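Local atomic coordinates of sialyltransferase 0160 (Photobacterium damselae, PDB entry 4R84), a protein that probably transfers sialic acid from CMP-sialic acid to galactoside acceptors, as a GT-B fold glycosyltransferase. Residues T119-L132 against S147-V159. Residues are numbered along the deposited sequence; the frame is centred on the assembly and turned at random.
Sequences TLEVYIDHASLPSL and SNQRFVSWKRVTV. With CSF (cytidine-5'-monophosphate-3-fluoro-N-acetyl-neuraminic acid), chain E.
Strands 119-125 and 149-154 run parallel, the closest approach of their axes 4.7 Å; five backbone hydrogen bonds join them, starting with Glu121 N to Gln149 O, and a sixth, Lys155 N to Asp125 O, follows just beyond. On the sheet face covered by helix 129-144, the carboxylate of Glu121 is gripped by three side chains. Arg150 lies alongside, pointing the same way, and its NE forms a salt bridge with Glu121 OE1 (2.6 Å) from above the carboxylate plane; Tyr123 OH donates to that same oxygen from the opposite face. Asn148 ND2 reaches the anti lone pair of Glu121 OE2 at 2.9 Å, its amide nearly perpendicular to the carboxylate, so the buried acid is fixed in rotation. On the other side, facing helix 181-192, Leu120, with CG anti to the backbone N (chi1 174°) and chi2 near 69°, sets CD1 over the centre of the Phe151 ring, 3.8 Å from its centroid. Back on the face of Glu121 and Tyr123, the Trp154 indole is sandwiched between Val152 CG1 and Ser131 CB of helix 129-144, while Ser131 OG turns to Asp125 OD2 (2.6 Å). Asp125 OD1 accepts from Ala127 N in an Asx turn. Beyond the strand ends, Arg156 NH1 donates to O2' of the donor analogue at 3.0 Å, beside Ser128, whose OG is hydrogen-bonded to Ser432 OG. This is a right-handed beta-alpha-beta crossover of a Rossmann-like GT-B domain, its C-terminal strand ends facing the nucleotide-sugar cleft.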
loop_
_atom_site.group_PDB
_atom_site.type_symbol
_atom_site.label_atom_id
_atom_site.label_comp_id
_atom_site.label_asym_id
_atom_site.label_seq_id
_atom_site.Cartn_x
_atom_site.Cartn_y
_atom_site.Cartn_z
ATOM N N THR A 119 -16.276 -4.988 -9.700
ATOM C CA THR A 119 -15.469 -4.088 -8.867
ATOM C C THR A 119 -14.328 -3.550 -9.695
ATOM O O THR A 119 -13.626 -4.326 -10.379
ATOM C CB THR A 119 -14.917 -4.809 -7.616
ATOM O OG1 THR A 119 -16.007 -5.269 -6.810
ATOM C CG2 THR A 119 -14.032 -3.858 -6.774
ATOM N N LEU A 120 -14.163 -2.225 -9.653
ATOM C CA LEU A 120 -13.017 -1.564 -10.257
ATOM C C LEU A 120 -12.117 -1.098 -9.121
ATOM O O LEU A 120 -12.576 -0.367 -8.242
ATOM C CB LEU A 120 -13.445 -0.379 -11.127
ATOM C CG LEU A 120 -12.308 0.471 -11.689
ATOM C CD1 LEU A 120 -11.518 -0.317 -12.738
ATOM C CD2 LEU A 120 -12.833 1.778 -12.249
ATOM N N GLU A 121 -10.859 -1.533 -9.137
ATOM C CA GLU A 121 -9.882 -1.104 -8.140
ATOM C C GLU A 121 -9.052 0.030 -8.725
ATOM O O GLU A 121 -8.491 -0.115 -9.810
ATOM C CB GLU A 121 -8.978 -2.266 -7.720
ATOM C CG GLU A 121 -9.721 -3.503 -7.214
ATOM C CD GLU A 121 -8.798 -4.692 -7.042
ATOM O OE1 GLU A 121 -7.554 -4.494 -6.974
ATOM O OE2 GLU A 121 -9.316 -5.829 -6.975
ATOM N N VAL A 122 -8.960 1.149 -7.999
ATOM C CA VAL A 122 -8.267 2.335 -8.532
ATOM C C VAL A 122 -7.122 2.689 -7.605
ATOM O O VAL A 122 -7.343 2.878 -6.417
ATOM C CB VAL A 122 -9.234 3.521 -8.671
ATOM C CG1 VAL A 122 -8.523 4.783 -9.218
ATOM C CG2 VAL A 122 -10.384 3.128 -9.613
ATOM N N TYR A 123 -5.909 2.761 -8.164
ATOM C CA TYR A 123 -4.681 2.961 -7.393
ATOM C C TYR A 123 -3.995 4.241 -7.827
ATOM O O TYR A 123 -3.741 4.421 -9.005
ATOM C CB TYR A 123 -3.736 1.766 -7.593
ATOM C CG TYR A 123 -4.297 0.468 -7.083
ATOM C CD1 TYR A 123 -5.166 -0.309 -7.871
ATOM C CD2 TYR A 123 -3.980 0.023 -5.828
ATOM C CE1 TYR A 123 -5.685 -1.509 -7.383
ATOM C CE2 TYR A 123 -4.478 -1.158 -5.330
ATOM C CZ TYR A 123 -5.350 -1.914 -6.113
ATOM O OH TYR A 123 -5.839 -3.092 -5.607
ATOM N N ILE A 124 -3.705 5.133 -6.873
ATOM C CA ILE A 124 -3.080 6.412 -7.201
ATOM C C ILE A 124 -2.025 6.756 -6.167
ATOM O O ILE A 124 -2.342 6.825 -4.980
ATOM C CB ILE A 124 -4.099 7.555 -7.247
ATOM C CG1 ILE A 124 -5.282 7.194 -8.145
ATOM C CG2 ILE A 124 -3.424 8.856 -7.747
ATOM C CD1 ILE A 124 -6.513 8.010 -7.852
ATOM N N ASP A 125 -0.786 6.962 -6.600
ATOM C CA ASP A 125 0.271 7.356 -5.658
ATOM C C ASP A 125 1.458 7.943 -6.384
ATOM O O ASP A 125 1.793 7.521 -7.485
ATOM C CB ASP A 125 0.743 6.174 -4.822
ATOM C CG ASP A 125 1.813 6.569 -3.809
ATOM O OD1 ASP A 125 1.669 7.633 -3.174
ATOM O OD2 ASP A 125 2.782 5.807 -3.647
ATOM N N HIS A 126 2.114 8.899 -5.735
ATOM C CA HIS A 126 3.284 9.524 -6.315
ATOM C C HIS A 126 4.533 9.226 -5.480
ATOM O O HIS A 126 5.621 9.663 -5.822
ATOM C CB HIS A 126 3.084 11.037 -6.416
ATOM C CG HIS A 126 3.079 11.732 -5.088
ATOM N ND1 HIS A 126 2.032 11.627 -4.194
ATOM C CD2 HIS A 126 4.000 12.535 -4.499
ATOM C CE1 HIS A 126 2.306 12.340 -3.116
ATOM N NE2 HIS A 126 3.496 12.896 -3.274
ATOM N N ALA A 127 4.367 8.483 -4.397
ATOM C CA ALA A 127 5.481 8.180 -3.501
ATOM C C ALA A 127 5.941 6.726 -3.676
ATOM O O ALA A 127 5.871 6.174 -4.779
ATOM C CB ALA A 127 5.086 8.452 -2.062
ATOM N N SER A 128 6.459 6.120 -2.610
ATOM C CA SER A 128 6.942 4.746 -2.706
ATOM C C SER A 128 6.130 3.789 -1.868
ATOM O O SER A 128 5.617 2.792 -2.372
ATOM C CB SER A 128 8.410 4.649 -2.277
ATOM O OG SER A 128 9.256 5.169 -3.278
ATOM N N LEU A 129 6.049 4.090 -0.584
ATOM C CA LEU A 129 5.458 3.179 0.391
ATOM C C LEU A 129 3.986 2.813 0.069
ATOM O O LEU A 129 3.654 1.627 0.027
ATOM C CB LEU A 129 5.587 3.792 1.802
ATOM C CG LEU A 129 5.141 2.848 2.921
ATOM C CD1 LEU A 129 5.811 1.486 2.752
ATOM C CD2 LEU A 129 5.452 3.483 4.277
ATOM N N PRO A 130 3.122 3.806 -0.222
ATOM C CA PRO A 130 1.757 3.413 -0.610
ATOM C C PRO A 130 1.735 2.530 -1.841
ATOM O O PRO A 130 1.022 1.531 -1.867
ATOM C CB PRO A 130 1.065 4.761 -0.874
ATOM C CG PRO A 130 1.840 5.737 0.014
ATOM C CD PRO A 130 3.260 5.275 -0.143
ATOM N N SER A 131 2.537 2.857 -2.846
ATOM C CA SER A 131 2.556 2.028 -4.060
ATOM C C SER A 131 3.025 0.592 -3.776
ATOM O O SER A 131 2.468 -0.356 -4.322
ATOM C CB SER A 131 3.450 2.660 -5.131
ATOM O OG SER A 131 2.976 3.948 -5.468
ATOM N N LEU A 132 4.039 0.433 -2.926
ATOM C CA LEU A 132 4.567 -0.886 -2.607
ATOM C C LEU A 132 3.539 -1.725 -1.837
ATOM O O LEU A 132 3.365 -2.912 -2.115
ATOM C CB LEU A 132 5.872 -0.769 -1.809
ATOM C CG LEU A 132 7.047 -0.135 -2.570
ATOM C CD1 LEU A 132 8.200 0.138 -1.609
ATOM C CD2 LEU A 132 7.518 -1.055 -3.675
ATOM N N SER A 147 -11.632 -11.507 -11.569
ATOM C CA SER A 147 -12.445 -10.751 -12.522
ATOM C C SER A 147 -12.219 -9.236 -12.428
ATOM O O SER A 147 -12.543 -8.501 -13.361
ATOM C CB SER A 147 -13.933 -11.063 -12.322
ATOM O OG SER A 147 -14.200 -12.443 -12.529
ATOM N N ASN A 148 -11.669 -8.765 -11.310
ATOM C CA ASN A 148 -11.553 -7.321 -11.084
ATOM C C ASN A 148 -10.573 -6.638 -12.027
ATOM O O ASN A 148 -9.458 -7.120 -12.221
ATOM C CB ASN A 148 -11.118 -7.024 -9.643
ATOM C CG ASN A 148 -12.197 -7.356 -8.631
ATOM O OD1 ASN A 148 -13.189 -8.014 -8.956
ATOM N ND2 ASN A 148 -12.015 -6.906 -7.409
ATOM N N GLN A 149 -11.001 -5.513 -12.598
ATOM C CA GLN A 149 -10.124 -4.644 -13.366
ATOM C C GLN A 149 -9.449 -3.649 -12.413
ATOM O O GLN A 149 -10.034 -3.243 -11.411
ATOM C CB GLN A 149 -10.922 -3.902 -14.437
ATOM C CG GLN A 149 -10.091 -3.012 -15.332
ATOM C CD GLN A 149 -9.062 -3.784 -16.119
ATOM O OE1 GLN A 149 -9.324 -4.905 -16.586
ATOM N NE2 GLN A 149 -7.868 -3.201 -16.258
ATOM N N ARG A 150 -8.213 -3.281 -12.735
ATOM C CA ARG A 150 -7.434 -2.366 -11.907
ATOM C C ARG A 150 -6.916 -1.236 -12.764
ATOM O O ARG A 150 -6.364 -1.478 -13.836
ATOM C CB ARG A 150 -6.257 -3.088 -11.238
ATOM C CG ARG A 150 -6.687 -4.323 -10.442
ATOM C CD ARG A 150 -5.577 -5.031 -9.624
ATOM N NE ARG A 150 -6.313 -5.965 -8.782
ATOM C CZ ARG A 150 -6.702 -7.184 -9.151
ATOM N NH1 ARG A 150 -6.277 -7.733 -10.285
ATOM N NH2 ARG A 150 -7.466 -7.882 -8.335
ATOM N N PHE A 151 -7.119 -0.004 -12.299
ATOM C CA PHE A 151 -6.543 1.162 -12.959
ATOM C C PHE A 151 -5.445 1.669 -12.053
ATOM O O PHE A 151 -5.714 1.923 -10.888
ATOM C CB PHE A 151 -7.576 2.259 -13.176
ATOM C CG PHE A 151 -8.613 1.939 -14.230
ATOM C CD1 PHE A 151 -8.539 0.781 -14.984
ATOM C CD2 PHE A 151 -9.619 2.849 -14.502
ATOM C CE1 PHE A 151 -9.487 0.507 -15.969
ATOM C CE2 PHE A 151 -10.590 2.572 -15.497
ATOM C CZ PHE A 151 -10.503 1.409 -16.226
ATOM N N VAL A 152 -4.237 1.852 -12.584
ATOM C CA VAL A 152 -3.079 2.165 -11.734
ATOM C C VAL A 152 -2.301 3.379 -12.233
ATOM O O VAL A 152 -1.836 3.411 -13.377
ATOM C CB VAL A 152 -2.111 0.965 -11.629
ATOM C CG1 VAL A 152 -0.890 1.348 -10.761
ATOM C CG2 VAL A 152 -2.795 -0.280 -11.011
ATOM N N SER A 153 -2.138 4.360 -11.345
ATOM C CA SER A 153 -1.326 5.547 -11.620
ATOM C C SER A 153 -0.309 5.731 -10.527
ATOM O O SER A 153 -0.620 6.319 -9.492
ATOM C CB SER A 153 -2.206 6.794 -11.715
ATOM O OG SER A 153 -2.984 6.742 -12.900
ATOM N N TRP A 154 0.897 5.220 -10.771
ATOM C CA TRP A 154 1.998 5.265 -9.818
ATOM C C TRP A 154 3.169 6.008 -10.429
ATOM O O TRP A 154 3.557 5.733 -11.557
ATOM C CB TRP A 154 2.467 3.867 -9.451
ATOM C CG TRP A 154 1.567 3.064 -8.589
ATOM C CD1 TRP A 154 0.615 3.517 -7.725
ATOM C CD2 TRP A 154 1.550 1.639 -8.513
ATOM N NE1 TRP A 154 -0.002 2.435 -7.113
ATOM C CE2 TRP A 154 0.557 1.277 -7.584
ATOM C CE3 TRP A 154 2.266 0.625 -9.168
ATOM C CZ2 TRP A 154 0.273 -0.055 -7.270
ATOM C CZ3 TRP A 154 1.985 -0.702 -8.853
ATOM C CH2 TRP A 154 0.994 -1.028 -7.914
ATOM N N LYS A 155 3.767 6.920 -9.679
ATOM C CA LYS A 155 4.867 7.694 -10.238
ATOM C C LYS A 155 6.201 6.960 -10.152
ATOM O O LYS A 155 7.045 7.105 -11.039
ATOM C CB LYS A 155 4.959 9.050 -9.526
ATOM C CG LYS A 155 5.835 10.063 -10.263
ATOM C CD LYS A 155 5.502 11.486 -9.824
ATOM C CE LYS A 155 6.494 12.497 -10.394
ATOM N NZ LYS A 155 7.863 12.302 -9.789
ATOM N N ARG A 156 6.391 6.167 -9.099
ATOM C CA ARG A 156 7.712 5.590 -8.821
ATOM C C ARG A 156 7.789 4.098 -9.155
ATOM O O ARG A 156 8.822 3.604 -9.592
ATOM C CB ARG A 156 8.106 5.827 -7.364
ATOM C CG ARG A 156 8.325 7.300 -6.982
ATOM C CD ARG A 156 9.306 7.418 -5.815
ATOM N NE ARG A 156 10.584 6.806 -6.170
ATOM C CZ ARG A 156 11.531 6.483 -5.295
ATOM N NH1 ARG A 156 11.337 6.703 -4.001
ATOM N NH2 ARG A 156 12.663 5.926 -5.718
ATOM N N VAL A 157 6.711 3.372 -8.907
ATOM C CA VAL A 157 6.671 1.958 -9.259
ATOM C C VAL A 157 6.174 1.747 -10.686
ATOM O O VAL A 157 5.064 2.171 -11.053
ATOM C CB VAL A 157 5.795 1.174 -8.282
ATOM C CG1 VAL A 157 5.689 -0.290 -8.721
ATOM C CG2 VAL A 157 6.364 1.278 -6.886
ATOM N N THR A 158 6.988 1.068 -11.492
ATOM C CA THR A 158 6.697 0.882 -12.909
ATOM C C THR A 158 6.277 -0.546 -13.237
ATOM O O THR A 158 7.005 -1.492 -12.980
ATOM C CB THR A 158 7.914 1.252 -13.770
ATOM O OG1 THR A 158 8.210 2.636 -13.573
ATOM C CG2 THR A 158 7.611 1.020 -15.239
ATOM N N VAL A 159 5.072 -0.686 -13.782
ATOM C CA VAL A 159 4.560 -1.980 -14.184
ATOM C C VAL A 159 4.612 -2.057 -15.710
ATOM O O VAL A 159 3.941 -1.281 -16.374
ATOM C CB VAL A 159 3.131 -2.190 -13.680
ATOM C CG1 VAL A 159 2.714 -3.616 -13.907
ATOM C CG2 VAL A 159 3.044 -1.833 -12.193
HETATM C C5A CSF E . 12.799 16.271 1.501
HETATM C C4A CSF E . 11.759 15.555 0.648
HETATM C C2A CSF E . 13.617 14.128 -0.310
HETATM O O6A CSF E . 14.503 14.838 0.575
HETATM C C6A CSF E . 13.925 15.288 1.796
HETATM C C3A CSF E . 12.390 15.000 -0.634
HETATM O O4A CSF E . 10.711 16.480 0.328
HETATM N N5A CSF E . 12.194 16.704 2.741
HETATM C C7A CSF E . 15.018 15.984 2.583
HETATM C C8A CSF E . 16.141 15.010 2.895
HETATM C C9A CSF E . 17.137 15.642 3.859
HETATM O O9A CSF E . 18.140 14.667 4.142
HETATM O O8A CSF E . 15.567 13.864 3.523
HETATM O O7A CSF E . 15.554 17.055 1.804
HETATM C C1A CSF E . 14.364 13.809 -1.589
HETATM O OBA CSF E . 13.802 13.100 -2.447
HETATM O OAA CSF E . 15.516 14.271 -1.766
HETATM O O1A CSF E . 13.127 12.903 0.239
HETATM O O2A CSF E . 13.057 11.311 2.152
HETATM N N1 CSF E . 15.722 7.063 -1.016
HETATM C C2 CSF E . 16.420 5.853 -1.152
HETATM N N3 CSF E . 17.709 5.771 -0.750
HETATM C C4 CSF E . 18.306 6.856 -0.212
HETATM C C5 CSF E . 17.625 8.067 -0.084
HETATM C C6 CSF E . 16.304 8.153 -0.510
HETATM C "C3'" CSF E . 12.783 7.764 0.116
HETATM C "C2'" CSF E . 13.350 6.528 -0.531
HETATM C "C1'" CSF E . 14.338 7.111 -1.515
HETATM O "O4'" CSF E . 13.948 8.465 -1.757
HETATM C "C4'" CSF E . 12.737 8.725 -1.050
HETATM P PA CSF E . 13.946 11.740 1.012
HETATM O "O5'" CSF E . 13.916 10.486 0.040
HETATM C "C5'" CSF E . 12.701 10.178 -0.629
HETATM O "O3'" CSF E . 11.517 7.510 0.712
HETATM O "O2'" CSF E . 12.342 5.860 -1.301
HETATM N N4 CSF E . 19.598 6.777 0.192
HETATM O O2 CSF E . 15.833 4.857 -1.653
HETATM O O3A CSF E . 15.390 12.092 1.247
HETATM C C10 CSF E . 12.272 17.958 3.193
HETATM O O10 CSF E . 12.784 18.861 2.548
HETATM C C11 CSF E . 11.703 18.184 4.567
HETATM F F3A CSF E . 12.796 16.030 -1.450
HETATM O O HOH W 1 -15.353 -7.679 -10.395
HETATM O O HOH W 2 -14.125 -4.994 -12.934
HETATM O O HOH W 3 -14.214 -7.524 -5.470
HETATM O O HOH W 4 4.724 5.522 -6.931
#